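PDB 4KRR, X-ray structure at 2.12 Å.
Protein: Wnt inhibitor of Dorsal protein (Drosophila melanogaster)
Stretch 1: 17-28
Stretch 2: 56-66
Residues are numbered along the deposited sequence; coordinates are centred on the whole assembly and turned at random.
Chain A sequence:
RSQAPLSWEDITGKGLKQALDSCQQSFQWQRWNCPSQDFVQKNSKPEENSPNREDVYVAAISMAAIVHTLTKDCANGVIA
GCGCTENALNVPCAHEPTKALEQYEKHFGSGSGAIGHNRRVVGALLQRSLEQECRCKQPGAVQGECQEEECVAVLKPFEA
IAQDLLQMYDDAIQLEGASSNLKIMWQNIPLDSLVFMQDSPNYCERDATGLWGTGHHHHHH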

# COMPACT_ATOMS: atom_id res chain seq x y z
N LYS A 17 3.93 -2.27 10.78
CA LYS A 17 3.11 -2.85 11.84
C LYS A 17 1.68 -3.06 11.34
O LYS A 17 1.09 -4.12 11.55
CB LYS A 17 3.11 -1.96 13.09
CG LYS A 17 2.28 -2.52 14.24
CD LYS A 17 2.31 -1.59 15.45
CE LYS A 17 1.44 -2.11 16.57
NZ LYS A 17 1.48 -1.23 17.77
N GLN A 18 1.14 -2.04 10.67
CA GLN A 18 -0.19 -2.12 10.10
C GLN A 18 -0.24 -3.19 9.00
O GLN A 18 -1.19 -3.97 8.92
CB GLN A 18 -0.61 -0.76 9.53
CG GLN A 18 -1.92 -0.77 8.76
CD GLN A 18 -3.12 -1.13 9.64
OE1 GLN A 18 -3.57 -2.27 9.66
NE2 GLN A 18 -3.64 -0.14 10.35
N ALA A 19 0.81 -3.22 8.18
CA ALA A 19 0.90 -4.17 7.08
C ALA A 19 0.94 -5.60 7.59
O ALA A 19 0.29 -6.49 7.03
CB ALA A 19 2.12 -3.87 6.22
N LEU A 20 1.71 -5.82 8.66
CA LEU A 20 1.81 -7.14 9.28
C LEU A 20 0.47 -7.63 9.82
O LEU A 20 0.11 -8.79 9.65
CB LEU A 20 2.86 -7.14 10.39
CG LEU A 20 3.01 -8.43 11.19
CD1 LEU A 20 3.43 -9.59 10.29
CD2 LEU A 20 3.99 -8.25 12.34
N ASP A 21 -0.27 -6.74 10.48
CA ASP A 21 -1.56 -7.10 11.05
C ASP A 21 -2.55 -7.50 9.96
O ASP A 21 -3.31 -8.45 10.11
CB ASP A 21 -2.13 -5.97 11.89
CG ASP A 21 -1.34 -5.72 13.15
OD1 ASP A 21 -0.57 -6.63 13.56
OD2 ASP A 21 -1.47 -4.63 13.75
N SER A 22 -2.53 -6.76 8.85
CA SER A 22 -3.42 -7.05 7.73
C SER A 22 -3.01 -8.35 7.04
O SER A 22 -3.86 -9.13 6.62
CB SER A 22 -3.41 -5.89 6.73
OG SER A 22 -3.95 -4.71 7.31
N CYS A 23 -1.70 -8.56 6.95
CA CYS A 23 -1.15 -9.76 6.33
C CYS A 23 -1.50 -11.01 7.12
O CYS A 23 -1.94 -12.01 6.56
CB CYS A 23 0.37 -9.62 6.20
SG CYS A 23 1.21 -11.01 5.43
N GLN A 24 -1.32 -10.95 8.44
CA GLN A 24 -1.60 -12.10 9.30
C GLN A 24 -3.10 -12.39 9.38
O GLN A 24 -3.51 -13.53 9.59
CB GLN A 24 -1.01 -11.88 10.70
CG GLN A 24 0.51 -11.87 10.73
CD GLN A 24 1.08 -11.85 12.13
OE1 GLN A 24 0.50 -11.26 13.04
NE2 GLN A 24 2.22 -12.50 12.31
N GLN A 25 -3.91 -11.35 9.22
CA GLN A 25 -5.36 -11.50 9.26
C GLN A 25 -5.88 -12.10 7.96
O GLN A 25 -6.76 -12.95 7.97
CB GLN A 25 -6.02 -10.15 9.54
CG GLN A 25 -7.53 -10.15 9.43
CD GLN A 25 -8.14 -8.81 9.79
OE1 GLN A 25 -7.60 -8.09 10.63
NE2 GLN A 25 -9.25 -8.47 9.16
N SER A 26 -5.32 -11.66 6.83
CA SER A 26 -5.76 -12.14 5.53
C SER A 26 -5.29 -13.56 5.23
O SER A 26 -5.88 -14.26 4.40
CB SER A 26 -5.30 -11.19 4.42
OG SER A 26 -5.92 -9.92 4.56
N PHE A 27 -4.22 -13.99 5.90
CA PHE A 27 -3.62 -15.29 5.62
C PHE A 27 -3.72 -16.26 6.79
O PHE A 27 -3.14 -17.34 6.74
CB PHE A 27 -2.16 -15.12 5.19
CG PHE A 27 -2.00 -14.64 3.79
CD1 PHE A 27 -2.04 -13.28 3.50
CD2 PHE A 27 -1.81 -15.53 2.75
CE1 PHE A 27 -1.89 -12.83 2.20
CE2 PHE A 27 -1.66 -15.08 1.45
CZ PHE A 27 -1.70 -13.73 1.17
N GLN A 28 -4.46 -15.88 7.83
CA GLN A 28 -4.54 -16.68 9.05
C GLN A 28 -5.00 -18.12 8.80
O GLN A 28 -4.72 -19.01 9.61
CB GLN A 28 -5.47 -16.01 10.06
CG GLN A 28 -6.88 -15.79 9.55
CD GLN A 28 -7.79 -15.19 10.60
OE1 GLN A 28 -7.77 -15.59 11.77
NE2 GLN A 28 -8.60 -14.21 10.19
N VAL A 56 5.52 -10.81 -3.70
CA VAL A 56 4.76 -9.74 -4.31
C VAL A 56 3.71 -9.16 -3.35
O VAL A 56 3.58 -7.94 -3.24
CB VAL A 56 4.08 -10.23 -5.60
CG1 VAL A 56 3.08 -9.21 -6.12
CG2 VAL A 56 5.14 -10.53 -6.65
N TYR A 57 2.98 -10.02 -2.66
CA TYR A 57 1.97 -9.54 -1.72
C TYR A 57 2.59 -8.73 -0.58
O TYR A 57 2.12 -7.64 -0.26
CB TYR A 57 1.15 -10.69 -1.13
CG TYR A 57 0.27 -10.24 0.02
CD1 TYR A 57 -0.96 -9.63 -0.22
CD2 TYR A 57 0.69 -10.38 1.34
CE1 TYR A 57 -1.76 -9.20 0.82
CE2 TYR A 57 -0.10 -9.94 2.38
CZ TYR A 57 -1.32 -9.35 2.12
OH TYR A 57 -2.10 -8.92 3.17
N VAL A 58 3.63 -9.28 0.03
CA VAL A 58 4.28 -8.65 1.18
C VAL A 58 4.80 -7.25 0.84
O VAL A 58 4.58 -6.30 1.59
CB VAL A 58 5.41 -9.52 1.74
CG1 VAL A 58 6.18 -8.77 2.83
CG2 VAL A 58 4.85 -10.82 2.29
N ALA A 59 5.47 -7.14 -0.30
CA ALA A 59 5.97 -5.85 -0.76
C ALA A 59 4.82 -4.89 -1.07
O ALA A 59 4.90 -3.70 -0.77
CB ALA A 59 6.85 -6.03 -1.99
N ALA A 60 3.75 -5.42 -1.66
CA ALA A 60 2.57 -4.62 -2.01
C ALA A 60 1.85 -4.10 -0.77
O ALA A 60 1.57 -2.91 -0.67
CB ALA A 60 1.61 -5.43 -2.87
N ILE A 61 1.56 -4.99 0.18
CA ILE A 61 0.84 -4.59 1.39
C ILE A 61 1.69 -3.66 2.26
O ILE A 61 1.16 -2.79 2.95
CB ILE A 61 0.34 -5.82 2.21
CG1 ILE A 61 -0.67 -5.39 3.28
CG2 ILE A 61 1.50 -6.58 2.84
CD1 ILE A 61 -2.06 -5.10 2.74
N SER A 62 3.01 -3.83 2.20
CA SER A 62 3.92 -3.00 2.98
C SER A 62 4.01 -1.59 2.39
O SER A 62 3.92 -0.60 3.12
CB SER A 62 5.31 -3.64 3.07
OG SER A 62 5.23 -4.92 3.67
N MET A 63 4.19 -1.51 1.08
CA MET A 63 4.19 -0.23 0.38
C MET A 63 2.88 0.51 0.58
O MET A 63 2.87 1.71 0.85
CB MET A 63 4.42 -0.44 -1.12
CG MET A 63 4.19 0.82 -1.94
SD MET A 63 4.44 0.58 -3.70
CE MET A 63 3.93 2.18 -4.32
N ALA A 64 1.77 -0.21 0.45
CA ALA A 64 0.45 0.38 0.59
C ALA A 64 0.23 0.95 1.99
O ALA A 64 -0.36 2.03 2.15
CB ALA A 64 -0.63 -0.64 0.26
N ALA A 65 0.70 0.23 3.00
CA ALA A 65 0.52 0.65 4.39
C ALA A 65 1.37 1.87 4.71
O ALA A 65 0.96 2.73 5.49
CB ALA A 65 0.84 -0.49 5.33
N ILE A 66 2.56 1.93 4.12
CA ILE A 66 3.46 3.06 4.33
C ILE A 66 2.90 4.32 3.69
O ILE A 66 2.91 5.40 4.29
CB ILE A 66 4.87 2.76 3.79
CG1 ILE A 66 5.53 1.65 4.62
CG2 ILE A 66 5.74 4.01 3.81
CD1 ILE A 66 6.90 1.25 4.13
O HOH W 1 -4.58 -8.20 2.61

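The two helices, 17-26 and 56-66, approach to 8.4 Å between axes, with their N-to-C directions at 134°, so they run in broadly opposing senses but splay well away from antiparallel. The contact is small, burying 360 Å² summed over both sides, and no direct hydrogen bond crosses it; packing and one water account for what follows.

Val56 is out of reach, and the contact begins at Tyr57, which has the largest covered area of either stretch, 77 Å². With chi1 at 170° (t), its side chain reaches across to the C-terminal part of stretch 1, where it meets Cys23, Ser26 and Phe27. Phe27, the first residue after the helix to leave helical phi/psi, points its CA-to-CB bond toward stretch 2 and presents its ring edge to the face of Tyr57: the centroids lie 4.8 Å apart, the planes meet at 61°, and Phe27 CE1 comes within 3.4 Å of Tyr57 CE2. Cys23 meets the same ring differently. Its SG is 3.5 Å from Tyr57 CE2 and 4.8 Å from the ring centroid, 84° off the ring normal, which places the sulfur at the edge, near the ring plane. This cysteine is also covalently bonded elsewhere in the structure.

The phenol oxygen sits close to the helix backbone, with Tyr57 OH 3.4 Å from Cys23 CA. Its polar link to stretch 1 is indirect: water 1 lies 2.6 Å from Tyr57 OH and 2.9 Å from Ser26 OG, bridging the two hydroxyls.

One turn on, Ile61 covers the next part of stretch 1. Its CD1 is 4.3 Å from Ser22 CB, a loose contact, and its CG1 is 4.3 Å from Ala19 CB. The backbone comes nearer, with Ile61 O 3.6 Å from Ala19 CB.

Ser62 marks the closest register of the two backbones: its CA lies 5.2 Å from Ala19 CA and 3.8 Å from Ala19 CB. The short alanine side chain, directed toward stretch 2, thus rests against main-chain atoms. Ser62 itself points sideways, and with chi1 at -59° (m) its OG donates to Val58 O at 2.6 Å, a bond within its own helix.

Met63 points away and Ala64 sideways, neither making contact. At Ala65, one turn beyond Ile61, the methyl points toward stretch 1 and packs against Ala19, CB to CB at 3.7 Å. Gln18 adds a peripheral touch, its CG 4.4 Å from Ala65 CB, before the end of its side chain leads away. Ile66, also pointing away, closes the stretch without contact.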